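Serine protease pet (Escherichia coli, PDB 4OM9) acts as a secreted serine protease and autotransporter enterotoxin of enteroaggregative Escherichia coli, probably attacking the host cytoskeletal protein alpha-fodrin. Local coordinates at residues D893-E899 with G929-W933; Q92-M96 with E252-F257; V601-A607 with F651-A657. All blocks are in the same frame, centred on the assembly; numbering follows the deposited sequence.

Contact 1 (D893-E899 with G929-W933)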
ATOM      1  N   ASP A 893      51.321 -36.382  -9.686  1.00104.50           N
ATOM      2  CA  ASP A 893      50.817 -35.378 -10.614  1.00109.72           C
ATOM      3  C   ASP A 893      49.950 -34.331  -9.929  1.00114.15           C
ATOM      4  O   ASP A 893      49.479 -34.534  -8.809  1.00113.85           O
ATOM      5  CB  ASP A 893      50.031 -36.055 -11.733  1.00111.29           C
ATOM      6  CG  ASP A 893      50.883 -37.010 -12.535  1.00111.27           C
ATOM      7  OD1 ASP A 893      52.104 -36.767 -12.625  1.00108.89           O
ATOM      8  OD2 ASP A 893      50.337 -37.996 -13.076  1.00109.02           O
ATOM      9  N   LEU A 894      49.727 -33.211 -10.609  1.00115.93           N
ATOM     10  CA  LEU A 894      48.955 -32.131 -10.017  1.00113.49           C
ATOM     11  C   LEU A 894      47.822 -31.635 -10.920  1.00110.48           C
ATOM     12  O   LEU A 894      46.896 -30.981 -10.441  1.00112.19           O
ATOM     13  CB  LEU A 894      49.881 -30.970  -9.636  1.00115.28           C
ATOM     14  CG  LEU A 894      50.895 -31.244  -8.515  1.00108.85           C
ATOM     15  CD1 LEU A 894      51.603 -29.962  -8.105  1.00106.98           C
ATOM     16  CD2 LEU A 894      50.237 -31.891  -7.303  1.00107.72           C
ATOM     17  N   VAL A 895      47.888 -31.931 -12.217  1.00107.35           N
ATOM     18  CA  VAL A 895      46.748 -31.680 -13.107  1.00110.41           C
ATOM     19  C   VAL A 895      46.577 -32.812 -14.121  1.00105.79           C
ATOM     20  O   VAL A 895      47.302 -33.809 -14.076  1.00100.81           O
ATOM     21  CB  VAL A 895      46.868 -30.344 -13.889  1.00110.06           C
ATOM     22  CG1 VAL A 895      47.193 -29.167 -12.963  1.00106.58           C
ATOM     23  CG2 VAL A 895      47.888 -30.467 -14.980  1.00108.30           C
ATOM     24  N   LYS A 896      45.612 -32.649 -15.028  1.00104.60           N
ATOM     25  CA  LYS A 896      45.320 -33.647 -16.058  1.00110.18           C
ATOM     26  C   LYS A 896      44.616 -33.050 -17.280  1.00110.11           C
ATOM     27  O   LYS A 896      43.500 -33.450 -17.612  1.00106.25           O
ATOM     28  CB  LYS A 896      44.459 -34.779 -15.482  1.00107.38           C
ATOM     29  CG  LYS A 896      45.236 -36.001 -14.998  1.00104.84           C
ATOM     30  CD  LYS A 896      44.316 -37.208 -14.880  1.00103.53           C
ATOM     31  CE  LYS A 896      45.055 -38.445 -14.393  1.00101.62           C
ATOM     32  NZ  LYS A 896      45.429 -38.354 -12.955  1.00100.41           N
ATOM     33  N   ALA A 897      45.273 -32.107 -17.951  1.00132.63           N
ATOM     34  CA  ALA A 897      44.725 -31.493 -19.161  1.00132.68           C
ATOM     35  C   ALA A 897      45.399 -32.045 -20.416  1.00133.83           C
ATOM     36  O   ALA A 897      46.531 -31.675 -20.729  1.00131.53           O
ATOM     37  CB  ALA A 897      44.876 -29.985 -19.102  1.00127.44           C
ATOM     38  N   PRO A 898      44.695 -32.932 -21.143  1.00154.59           N
ATOM     39  CA  PRO A 898      45.214 -33.642 -22.322  1.00154.97           C
ATOM     40  C   PRO A 898      45.661 -32.730 -23.468  1.00153.59           C
ATOM     41  O   PRO A 898      44.934 -31.813 -23.847  1.00154.42           O
ATOM     42  CB  PRO A 898      44.025 -34.510 -22.761  1.00157.98           C
ATOM     43  CG  PRO A 898      42.827 -33.891 -22.119  1.00155.23           C
ATOM     44  CD  PRO A 898      43.318 -33.342 -20.822  1.00153.78           C
ATOM     45  N   GLU A 899      46.854 -32.997 -24.000  1.00112.60           N
ATOM     46  CA  GLU A 899      47.444 -32.256 -25.123  1.00116.84           C
ATOM     47  C   GLU A 899      47.647 -30.768 -24.822  1.00114.09           C
ATOM     48  O   GLU A 899      48.740 -30.235 -25.026  1.00109.31           O
ATOM     49  CB  GLU A 899      46.591 -32.427 -26.384  1.00118.51           C
ATOM     50  CG  GLU A 899      46.908 -31.436 -27.497  1.00117.44           C
ATOM     51  CD  GLU A 899      45.872 -30.332 -27.601  1.00115.21           C
ATOM     52  OE1 GLU A 899      44.722 -30.556 -27.168  1.00115.70           O
ATOM     53  OE2 GLU A 899      46.206 -29.243 -28.109  1.00113.20           O
ATOM     54  N   GLY A 929      48.977 -37.134 -23.527  1.00176.81           N
ATOM     55  CA  GLY A 929      48.761 -35.715 -23.743  1.00173.45           C
ATOM     56  C   GLY A 929      48.468 -34.937 -22.476  1.00164.84           C
ATOM     57  O   GLY A 929      48.598 -33.713 -22.453  1.00158.49           O
ATOM     58  N   LYS A 930      48.057 -35.639 -21.426  1.00157.86           N
ATOM     59  CA  LYS A 930      47.784 -34.994 -20.147  1.00156.06           C
ATOM     60  C   LYS A 930      49.046 -34.324 -19.608  1.00154.15           C
ATOM     61  O   LYS A 930      49.921 -34.982 -19.047  1.00154.55           O
ATOM     62  CB  LYS A 930      47.236 -36.009 -19.142  1.00157.28           C
ATOM     63  CG  LYS A 930      45.888 -36.599 -19.533  1.00159.05           C
ATOM     64  CD  LYS A 930      45.527 -37.791 -18.659  1.00160.66           C
ATOM     65  CE  LYS A 930      44.146 -38.339 -18.996  1.00162.40           C
ATOM     66  NZ  LYS A 930      43.059 -37.390 -18.632  1.00161.15           N
ATOM     67  N   SER A 931      49.135 -33.012 -19.803  1.00152.15           N
ATOM     68  CA  SER A 931      50.296 -32.241 -19.375  1.00150.23           C
ATOM     69  C   SER A 931      50.295 -32.047 -17.867  1.00148.88           C
ATOM     70  O   SER A 931      49.747 -31.072 -17.372  1.00147.21           O
ATOM     71  CB  SER A 931      50.318 -30.879 -20.070  1.00148.59           C
ATOM     72  OG  SER A 931      49.415 -30.850 -21.162  1.00149.66           O
ATOM     73  N   VAL A 932      50.908 -32.969 -17.135  1.00149.67           N
ATOM     74  CA  VAL A 932      50.881 -32.915 -15.677  1.00148.65           C
ATOM     75  C   VAL A 932      52.000 -32.058 -15.096  1.00146.49           C
ATOM     76  O   VAL A 932      52.789 -31.462 -15.827  1.00145.75           O
ATOM     77  CB  VAL A 932      50.983 -34.320 -15.060  1.00150.56           C
ATOM     78  CG1 VAL A 932      49.937 -35.240 -15.665  1.00152.84           C
ATOM     79  CG2 VAL A 932      52.381 -34.885 -15.263  1.00151.20           C
ATOM     80  N   TRP A 933      52.041 -32.000 -13.768  1.00145.55           N
ATOM     81  CA  TRP A 933      53.082 -31.297 -13.023  1.00143.58           C
ATOM     82  C   TRP A 933      53.633 -32.232 -11.927  1.00144.30           C
ATOM     83  O   TRP A 933      52.860 -32.948 -11.290  1.00145.38           O
ATOM     84  CB  TRP A 933      52.517 -30.008 -12.413  1.00141.27           C
ATOM     85  CG  TRP A 933      52.656 -28.748 -13.259  1.00139.74           C
ATOM     86  CD1 TRP A 933      53.511 -27.709 -13.032  1.00137.65           C
ATOM     87  CD2 TRP A 933      51.900 -28.389 -14.436  1.00140.22           C
ATOM     88  NE1 TRP A 933      53.346 -26.736 -13.991  1.00136.84           N
ATOM     89  CE2 TRP A 933      52.372 -27.127 -14.858  1.00138.39           C
ATOM     90  CE3 TRP A 933      50.891 -29.011 -15.165  1.00142.06           C
ATOM     91  CZ2 TRP A 933      51.859 -26.487 -15.988  1.00138.40           C
ATOM     92  CZ3 TRP A 933      50.385 -28.365 -16.283  1.00142.01           C
ATOM     93  CH2 TRP A 933      50.870 -27.117 -16.682  1.00140.22           C
TER
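Val932 lies against the carboxylate end of Asp893, the two side chains meeting at a slant. Its CG2 methyl is 3.3 Å from Asp893 OD1, while CG1, turned beside its own backbone N (chi1 -52°), comes within 3.4 Å of Val895 O. One branched side chain thus touches both a carboxylate and a backbone carbonyl. Next along the contact, the CG2 methyl of Val895 comes obliquely to the six-membered part of the Trp933 indole, 3.3 Å from CE3, a tight approach. Phe906 meets the same indole edge-to-face, and Leu894 touches Trp933 through CB. Further along, Lys896 and Lys930 cross with their aliphatic portions in contact, Lys896 CD to Lys930 CD 4.0 Å. Each lysine bends at its last torsion, and Lys896 NZ ends 6.2 Å from Lys930 NZ, so the chains share apolar surface while the like charges stay separated. The backbones run in opposite directions without forming regular strands. They are joined where Ala897 O receives Ser931 N at 3.1 Å, an almost straight bond (164°) whose donor stands above the carbonyl plane. Ser931 is the centre of an inverse gamma turn, and its OG lies 3.0 Å from Ala897 O and 3.2 Å from Gly929 O; its single proton can serve either carbonyl. Lys867 binds Pro898 O and forms a salt bridge with Glu899, tying this end to another loop. Both segments follow strand 794-796 in the C-terminal part of the passenger domain. The chemistry is mixed: apolar packing around Trp933 and Val895, and backbone polar bonding around the buried Ser931. At the margin of the former, Asp893 OD1 lies close to Glu926 OE1, a pairing of acids that could favour protonation of one of them.

Contact 2 (Q92-M96 with E252-F257)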
ATOM      1  N   GLN A  92     -35.669  17.596   3.134  1.00 34.77           N
ATOM      2  CA  GLN A  92     -35.874  19.028   2.929  1.00 34.87           C
ATOM      3  C   GLN A  92     -37.046  19.499   3.798  1.00 35.95           C
ATOM      4  O   GLN A  92     -38.139  18.956   3.698  1.00 36.79           O
ATOM      5  CB  GLN A  92     -36.155  19.341   1.449  1.00 34.85           C
ATOM      6  CG  GLN A  92     -36.628  20.770   1.184  1.00 35.24           C
ATOM      7  CD  GLN A  92     -37.319  20.943  -0.186  1.00 35.67           C
ATOM      8  OE1 GLN A  92     -36.764  20.579  -1.222  1.00 36.12           O
ATOM      9  NE2 GLN A  92     -38.534  21.497  -0.181  1.00 37.53           N
ATOM     10  N   ILE A  93     -36.833  20.493   4.649  1.00 36.07           N
ATOM     11  CA  ILE A  93     -37.946  20.977   5.452  1.00 37.22           C
ATOM     12  C   ILE A  93     -38.233  22.440   5.171  1.00 37.59           C
ATOM     13  O   ILE A  93     -39.176  22.996   5.700  1.00 38.65           O
ATOM     14  CB  ILE A  93     -37.708  20.761   6.988  1.00 37.51           C
ATOM     15  CG1 ILE A  93     -36.390  21.394   7.443  1.00 36.81           C
ATOM     16  CG2 ILE A  93     -37.764  19.293   7.315  1.00 37.52           C
ATOM     17  CD1 ILE A  93     -36.563  22.757   8.094  1.00 37.48           C
ATOM     18  N   ASN A  94     -37.418  23.053   4.322  1.00 36.82           N
ATOM     19  CA  ASN A  94     -37.708  24.398   3.827  1.00 37.22           C
ATOM     20  C   ASN A  94     -36.890  24.678   2.579  1.00 36.35           C
ATOM     21  O   ASN A  94     -35.914  23.957   2.270  1.00 35.39           O
ATOM     22  CB  ASN A  94     -37.414  25.457   4.892  1.00 37.62           C
ATOM     23  CG  ASN A  94     -38.302  26.707   4.751  1.00 38.69           C
ATOM     24  OD1 ASN A  94     -38.733  27.065   3.653  1.00 38.83           O
ATOM     25  ND2 ASN A  94     -38.549  27.378   5.864  1.00 41.60           N
ATOM     26  N   ARG A  95     -37.282  25.724   1.860  1.00 36.83           N
ATOM     27  CA  ARG A  95     -36.558  26.116   0.657  1.00 38.65           C
ATOM     28  C   ARG A  95     -36.985  27.481   0.147  1.00 40.76           C
ATOM     29  O   ARG A  95     -38.035  28.013   0.530  1.00 38.68           O
ATOM     30  CB  ARG A  95     -36.740  25.080  -0.463  1.00 40.56           C
ATOM     31  CG  ARG A  95     -38.178  24.863  -0.902  1.00 42.42           C
ATOM     32  CD  ARG A  95     -38.241  24.184  -2.271  1.00 45.37           C
ATOM     33  NE  ARG A  95     -39.628  24.101  -2.722  1.00 46.38           N
ATOM     34  CZ  ARG A  95     -40.019  23.793  -3.955  1.00 54.36           C
ATOM     35  NH1 ARG A  95     -39.131  23.526  -4.910  1.00 47.54           N
ATOM     36  NH2 ARG A  95     -41.315  23.754  -4.227  1.00 56.82           N
ATOM     37  N   MET A  96     -36.123  28.049  -0.687  1.00 43.52           N
ATOM     38  CA  MET A  96     -36.432  29.242  -1.444  1.00 43.25           C
ATOM     39  C   MET A  96     -36.107  28.981  -2.915  1.00 43.80           C
ATOM     40  O   MET A  96     -35.233  28.183  -3.271  1.00 39.55           O
ATOM     41  CB  MET A  96     -35.670  30.464  -0.916  1.00 43.93           C
ATOM     42  CG  MET A  96     -36.416  31.260   0.154  1.00 48.22           C
ATOM     43  SD  MET A  96     -35.486  32.685   0.779  1.00 51.30           S
ATOM     44  CE  MET A  96     -35.364  33.657  -0.695  1.00 53.01           C
ATOM     45  N   GLU A 252     -30.466  34.398   1.798  1.00 44.85           N
ATOM     46  CA  GLU A 252     -31.739  34.767   2.390  1.00 54.48           C
ATOM     47  C   GLU A 252     -32.369  33.547   3.055  1.00 48.11           C
ATOM     48  O   GLU A 252     -32.917  33.647   4.140  1.00 51.40           O
ATOM     49  CB  GLU A 252     -32.668  35.397   1.347  1.00 56.37           C
ATOM     50  CG  GLU A 252     -32.446  36.909   1.246  1.00 62.72           C
ATOM     51  CD  GLU A 252     -32.870  37.499  -0.087  1.00 74.82           C
ATOM     52  OE1 GLU A 252     -33.484  36.775  -0.901  1.00 76.52           O
ATOM     53  OE2 GLU A 252     -32.580  38.694  -0.327  1.00 77.80           O
ATOM     54  N   LEU A 253     -32.265  32.384   2.430  1.00 48.47           N
ATOM     55  CA  LEU A 253     -32.801  31.208   3.082  1.00 48.19           C
ATOM     56  C   LEU A 253     -32.029  30.951   4.367  1.00 41.21           C
ATOM     57  O   LEU A 253     -32.636  30.663   5.382  1.00 43.89           O
ATOM     58  CB  LEU A 253     -32.755  29.975   2.185  1.00 42.15           C
ATOM     59  CG  LEU A 253     -33.353  28.822   2.997  1.00 45.48           C
ATOM     60  CD1 LEU A 253     -34.888  28.882   3.026  1.00 44.83           C
ATOM     61  CD2 LEU A 253     -32.842  27.454   2.568  1.00 39.20           C
ATOM     62  N   LYS A 254     -30.704  31.090   4.336  1.00 38.59           N
ATOM     63  CA  LYS A 254     -29.882  30.819   5.524  1.00 36.07           C
ATOM     64  C   LYS A 254     -30.192  31.803   6.666  1.00 42.67           C
ATOM     65  O   LYS A 254     -29.980  31.496   7.835  1.00 38.79           O
ATOM     66  CB  LYS A 254     -28.384  30.879   5.190  1.00 38.97           C
ATOM     67  CG  LYS A 254     -27.830  29.728   4.326  1.00 35.35           C
ATOM     68  CD  LYS A 254     -26.345  29.964   4.020  1.00 36.46           C
ATOM     69  CE  LYS A 254     -25.700  28.791   3.276  1.00 34.52           C
ATOM     70  NZ  LYS A 254     -24.203  28.786   3.379  1.00 33.39           N
ATOM     71  N   GLN A 255     -30.693  32.987   6.325  1.00 47.88           N
ATOM     72  CA  GLN A 255     -30.984  33.985   7.347  1.00 47.40           C
ATOM     73  C   GLN A 255     -32.184  33.568   8.171  1.00 44.76           C
ATOM     74  O   GLN A 255     -32.309  33.949   9.331  1.00 49.19           O
ATOM     75  CB  GLN A 255     -31.216  35.360   6.723  1.00 52.59           C
ATOM     76  CG  GLN A 255     -29.974  36.224   6.701  1.00 53.17           C
ATOM     77  CD  GLN A 255     -29.431  36.487   8.094  1.00 62.03           C
ATOM     78  OE1 GLN A 255     -30.194  36.691   9.044  1.00 64.33           O
ATOM     79  NE2 GLN A 255     -28.109  36.485   8.226  1.00 55.39           N
ATOM     80  N   LEU A 256     -33.053  32.766   7.577  1.00 37.64           N
ATOM     81  CA  LEU A 256     -34.237  32.296   8.276  1.00 35.83           C
ATOM     82  C   LEU A 256     -33.910  31.373   9.473  1.00 38.85           C
ATOM     83  O   LEU A 256     -34.789  31.043  10.276  1.00 38.72           O
ATOM     84  CB  LEU A 256     -35.151  31.562   7.300  1.00 35.66           C
ATOM     85  CG  LEU A 256     -35.741  32.392   6.158  1.00 40.37           C
ATOM     86  CD1 LEU A 256     -36.689  31.524   5.372  1.00 36.52           C
ATOM     87  CD2 LEU A 256     -36.451  33.645   6.687  1.00 38.16           C
ATOM     88  N   PHE A 257     -32.660  30.952   9.602  1.00 39.00           N
ATOM     89  CA  PHE A 257     -32.346  29.981  10.643  1.00 38.37           C
ATOM     90  C   PHE A 257     -31.293  30.479  11.615  1.00 35.87           C
ATOM     91  O   PHE A 257     -30.695  29.689  12.342  1.00 36.12           O
ATOM     92  CB  PHE A 257     -31.918  28.642  10.000  1.00 33.27           C
ATOM     93  CG  PHE A 257     -33.060  27.934   9.323  1.00 32.00           C
ATOM     94  CD1 PHE A 257     -33.887  27.074  10.047  1.00 32.08           C
ATOM     95  CD2 PHE A 257     -33.368  28.200   7.988  1.00 32.18           C
ATOM     96  CE1 PHE A 257     -34.969  26.443   9.446  1.00 32.83           C
ATOM     97  CE2 PHE A 257     -34.461  27.582   7.370  1.00 32.36           C
ATOM     98  CZ  PHE A 257     -35.260  26.696   8.097  1.00 33.90           C
TER
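Where helix 247-255 packs on the five-stranded antiparallel sheet of the protease domain, a domain of the clan that includes chymotrypsin, Leu253 and Phe257 meet strand 88-97 beside a classic beta bulge formed by Ile93 and Asn94 opposite Arg106. Phe257 receives the bulge residues: Ile93 CD1 is 4.1 Å from its CZ, and Asn94 ND2 is 4.0 Å from the same atom. The amide plane of Asn94 stands nearly perpendicular to the ring (85°). That amide is held by its own strand, since Arg95 N donates to Asn94 OD1 at 2.7 Å, using an in-plane lone pair of that oxygen. Arg106 adds a cation-pi contact to Phe257, and strand 258-262, which starts the parallel sheet, follows directly, so the packing lies at the junction of protease and beta-helix. In Leu253, CG is set anti to the backbone N (chi1 -180°), directing the branch at the strand, with CD1 3.8 Å from Arg95 C. Met96 and Leu253 pass alongside one another, oppositely directed, with Met96 SD 3.6 Å from Leu253 N. A bend about the CG-SD bond (chi3 63°) sets Met96 CE 3.6 Å from OE1 of Glu252, whose OE2 is paired with Lys248.

Contact 3 (V601-A607 with F651-A657)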
ATOM      1  N   VAL A 601       7.356  -4.168   3.031  1.00 34.45           N
ATOM      2  CA  VAL A 601       7.526  -4.488   4.445  1.00 33.70           C
ATOM      3  C   VAL A 601       8.939  -4.251   4.932  1.00 36.52           C
ATOM      4  O   VAL A 601       9.889  -4.734   4.331  1.00 37.15           O
ATOM      5  CB  VAL A 601       7.169  -5.961   4.759  1.00 33.02           C
ATOM      6  CG1 VAL A 601       7.198  -6.175   6.268  1.00 32.84           C
ATOM      7  CG2 VAL A 601       5.821  -6.326   4.208  1.00 32.49           C
ATOM      8  N   GLU A 602       9.064  -3.541   6.046  1.00 37.61           N
ATOM      9  CA  GLU A 602      10.359  -3.266   6.620  1.00 40.76           C
ATOM     10  C   GLU A 602      10.337  -3.302   8.155  1.00 41.87           C
ATOM     11  O   GLU A 602       9.609  -2.553   8.831  1.00 41.41           O
ATOM     12  CB  GLU A 602      10.860  -1.919   6.142  1.00 39.50           C
ATOM     13  CG  GLU A 602      12.055  -1.348   6.860  1.00 48.11           C
ATOM     14  CD  GLU A 602      12.820  -0.332   6.014  1.00 60.02           C
ATOM     15  OE1 GLU A 602      12.196   0.322   5.143  1.00 54.72           O
ATOM     16  OE2 GLU A 602      14.056  -0.216   6.207  1.00 65.45           O
ATOM     17  N   GLY A 603      11.152  -4.196   8.688  1.00 37.45           N
ATOM     18  CA  GLY A 603      11.432  -4.264  10.101  1.00 36.52           C
ATOM     19  C   GLY A 603      11.985  -5.644  10.445  1.00 36.99           C
ATOM     20  O   GLY A 603      12.096  -6.503   9.567  1.00 35.15           O
ATOM     21  N   ASN A 604      12.324  -5.870  11.711  1.00 36.06           N
ATOM     22  CA  ASN A 604      12.915  -7.149  12.106  1.00 37.47           C
ATOM     23  C   ASN A 604      11.915  -8.225  12.500  1.00 36.36           C
ATOM     24  O   ASN A 604      10.984  -7.974  13.241  1.00 38.81           O
ATOM     25  CB  ASN A 604      13.920  -6.937  13.244  1.00 40.49           C
ATOM     26  CG  ASN A 604      15.210  -6.341  12.740  1.00 42.25           C
ATOM     27  OD1 ASN A 604      15.485  -6.417  11.540  1.00 43.92           O
ATOM     28  ND2 ASN A 604      15.994  -5.722  13.627  1.00 46.19           N
ATOM     29  N   ILE A 605      12.114  -9.433  11.992  1.00 35.62           N
ATOM     30  CA  ILE A 605      11.207 -10.518  12.309  1.00 37.71           C
ATOM     31  C   ILE A 605      11.828 -11.504  13.302  1.00 37.97           C
ATOM     32  O   ILE A 605      12.946 -11.967  13.095  1.00 40.75           O
ATOM     33  CB  ILE A 605      10.796 -11.284  11.045  1.00 34.87           C
ATOM     34  CG1 ILE A 605      10.157 -10.354  10.011  1.00 34.82           C
ATOM     35  CG2 ILE A 605       9.860 -12.428  11.400  1.00 35.79           C
ATOM     36  CD1 ILE A 605       9.731 -11.090   8.743  1.00 36.82           C
ATOM     37  N   GLN A 606      11.113 -11.788  14.386  1.00 43.20           N
ATOM     38  CA  GLN A 606      11.446 -12.906  15.266  1.00 49.10           C
ATOM     39  C   GLN A 606      10.372 -13.972  15.071  1.00 46.52           C
ATOM     40  O   GLN A 606       9.183 -13.676  15.173  1.00 43.43           O
ATOM     41  CB  GLN A 606      11.529 -12.480  16.741  1.00 47.60           C
ATOM     42  CG  GLN A 606      12.523 -11.357  17.059  1.00 53.41           C
ATOM     43  CD  GLN A 606      12.048  -9.968  16.607  1.00 57.29           C
ATOM     44  OE1 GLN A 606      10.893  -9.576  16.829  1.00 59.17           O
ATOM     45  NE2 GLN A 606      12.945  -9.221  15.967  1.00 55.15           N
ATOM     46  N   ALA A 607      10.778 -15.202  14.764  1.00 37.03           N
ATOM     47  CA  ALA A 607       9.799 -16.243  14.454  1.00 36.24           C
ATOM     48  C   ALA A 607      10.057 -17.502  15.252  1.00 35.79           C
ATOM     49  O   ALA A 607      11.197 -17.949  15.388  1.00 38.81           O
ATOM     50  CB  ALA A 607       9.788 -16.555  12.960  1.00 34.36           C
ATOM     51  N   PHE A 651      10.546  -7.232   1.242  1.00 35.03           N
ATOM     52  CA  PHE A 651      10.919  -7.292   2.647  1.00 34.70           C
ATOM     53  C   PHE A 651      12.338  -6.792   2.839  1.00 35.51           C
ATOM     54  O   PHE A 651      13.258  -7.147   2.092  1.00 36.08           O
ATOM     55  CB  PHE A 651      10.784  -8.696   3.240  1.00 34.08           C
ATOM     56  CG  PHE A 651      11.236  -8.764   4.668  1.00 33.97           C
ATOM     57  CD1 PHE A 651      10.461  -8.198   5.678  1.00 33.67           C
ATOM     58  CD2 PHE A 651      12.455  -9.328   5.003  1.00 34.31           C
ATOM     59  CE1 PHE A 651      10.887  -8.228   6.984  1.00 35.53           C
ATOM     60  CE2 PHE A 651      12.888  -9.363   6.311  1.00 34.38           C
ATOM     61  CZ  PHE A 651      12.112  -8.818   7.303  1.00 35.18           C
ATOM     62  N   THR A 652      12.488  -5.953   3.848  1.00 35.66           N
ATOM     63  CA  THR A 652      13.754  -5.359   4.203  1.00 36.54           C
ATOM     64  C   THR A 652      13.913  -5.422   5.720  1.00 38.55           C
ATOM     65  O   THR A 652      13.055  -4.905   6.471  1.00 37.37           O
ATOM     66  CB  THR A 652      13.836  -3.910   3.725  1.00 37.89           C
ATOM     67  OG1 THR A 652      13.794  -3.890   2.296  1.00 39.03           O
ATOM     68  CG2 THR A 652      15.119  -3.244   4.202  1.00 38.51           C
ATOM     69  N   GLY A 653      14.998  -6.051   6.165  1.00 46.55           N
ATOM     70  CA  GLY A 653      15.292  -6.165   7.585  1.00 44.00           C
ATOM     71  C   GLY A 653      16.025  -7.448   7.917  1.00 47.44           C
ATOM     72  O   GLY A 653      16.863  -7.902   7.148  1.00 47.99           O
ATOM     73  N   GLY A 654      15.716  -8.040   9.063  1.00 48.00           N
ATOM     74  CA  GLY A 654      16.374  -9.272   9.457  1.00 47.43           C
ATOM     75  C   GLY A 654      15.398 -10.306   9.973  1.00 41.25           C
ATOM     76  O   GLY A 654      14.259  -9.971  10.311  1.00 38.56           O
ATOM     77  N   ILE A 655      15.854 -11.556  10.033  1.00 37.44           N
ATOM     78  CA  ILE A 655      15.033 -12.675  10.484  1.00 35.11           C
ATOM     79  C   ILE A 655      15.732 -13.581  11.524  1.00 38.98           C
ATOM     80  O   ILE A 655      16.763 -14.228  11.250  1.00 39.00           O
ATOM     81  CB  ILE A 655      14.585 -13.545   9.282  1.00 34.51           C
ATOM     82  CG1 ILE A 655      13.942 -12.676   8.181  1.00 34.22           C
ATOM     83  CG2 ILE A 655      13.645 -14.643   9.744  1.00 34.19           C
ATOM     84  CD1 ILE A 655      13.138 -13.447   7.129  1.00 33.78           C
ATOM     85  N   MET A 656      15.159 -13.618  12.723  1.00 44.75           N
ATOM     86  CA  MET A 656      15.551 -14.584  13.746  1.00 45.73           C
ATOM     87  C   MET A 656      14.443 -15.610  13.910  1.00 42.30           C
ATOM     88  O   MET A 656      13.351 -15.285  14.378  1.00 42.32           O
ATOM     89  CB  MET A 656      15.819 -13.904  15.085  1.00 45.21           C
ATOM     90  CG  MET A 656      16.718 -12.708  15.002  1.00 53.97           C
ATOM     91  SD  MET A 656      16.641 -11.690  16.490  1.00 79.80           S
ATOM     92  CE  MET A 656      17.828 -10.405  16.085  1.00 70.58           C
ATOM     93  N   ALA A 657      14.729 -16.852  13.561  1.00 35.87           N
ATOM     94  CA  ALA A 657      13.696 -17.871  13.530  1.00 35.67           C
ATOM     95  C   ALA A 657      14.138 -19.176  14.201  1.00 37.76           C
ATOM     96  O   ALA A 657      15.309 -19.516  14.224  1.00 39.24           O
ATOM     97  CB  ALA A 657      13.266 -18.134  12.065  1.00 34.97           C
TER
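Met656 O is approached by two groups of the neighbouring strand: Ala607 N donates to it at 2.6 Å, and the CA-H of Gln606 also points at it, with Gln606 CA 3.2 Å from Met656 O. The same pairing of an N-H with a CA-H recurs at Ile605 O, which takes Met656 N at 2.8 Å and the CA-H of Ile655. Strands 604-607 and 655-657 run parallel, their directions only 5° apart. On the far side of the corner Thr652 N binds Val601 O, and Gly603 N, at the corner, binds Thr652 O. Here Gly603 and Gly653 take backbone angles that call for glycine, and regular pairing gives way to a side chain: Asn604 OD1 accepts Gly654 N in a weak bond of 3.0 Å. The Phe651 ring packs against this turn. Its CG lies anti to the backbone N (chi1 177°), carrying the ring along toward Gly603, whose O is 3.2 Å from CZ. Ile605 CD1 meets the ring obliquely, 3.6 Å from CE1, while Val601 CG1 lies at the ring's edge, in its plane. Ile595 and Ile614 touch Phe651 from other strands, and Ile612 reaches Ile605 and Ala607, whose CB is 3.9 Å from Ala657 CB. Away from the Phe651 and Ile605 side, Glu602 and Thr652 lie side by side before the corner, and Gln606 and Met656 after it; the carboxylate of Glu602 is paired with Arg582. Parallel strands in register from coil to coil, some stacking like residues (Ile605 on Ile655), around an apolar interior are characteristic of the parallel beta-helix that forms the stalk of autotransporter passenger domains.

The three contacts mark successive parts of an elongated passenger domain. Contact 2 joins the protease domain to the start of the beta-helix, contact 3 links neighbouring coils along its length, and contact 1 belongs to the C-terminal part, beyond the last regular strand. They are wholly separate: the centres of contacts 2 and 3 are about 60 Å apart, those of contacts 3 and 1 about 51 Å. Contacts 1 and 2 lie on opposite sides of the chain's centre, about 105 Å between centres and 93 Å between nearest atoms. Of the three, contact 2 alone involves the protease domain, so contacts 1 and 3 probably concern the stalk rather than peptide-bond cleavage.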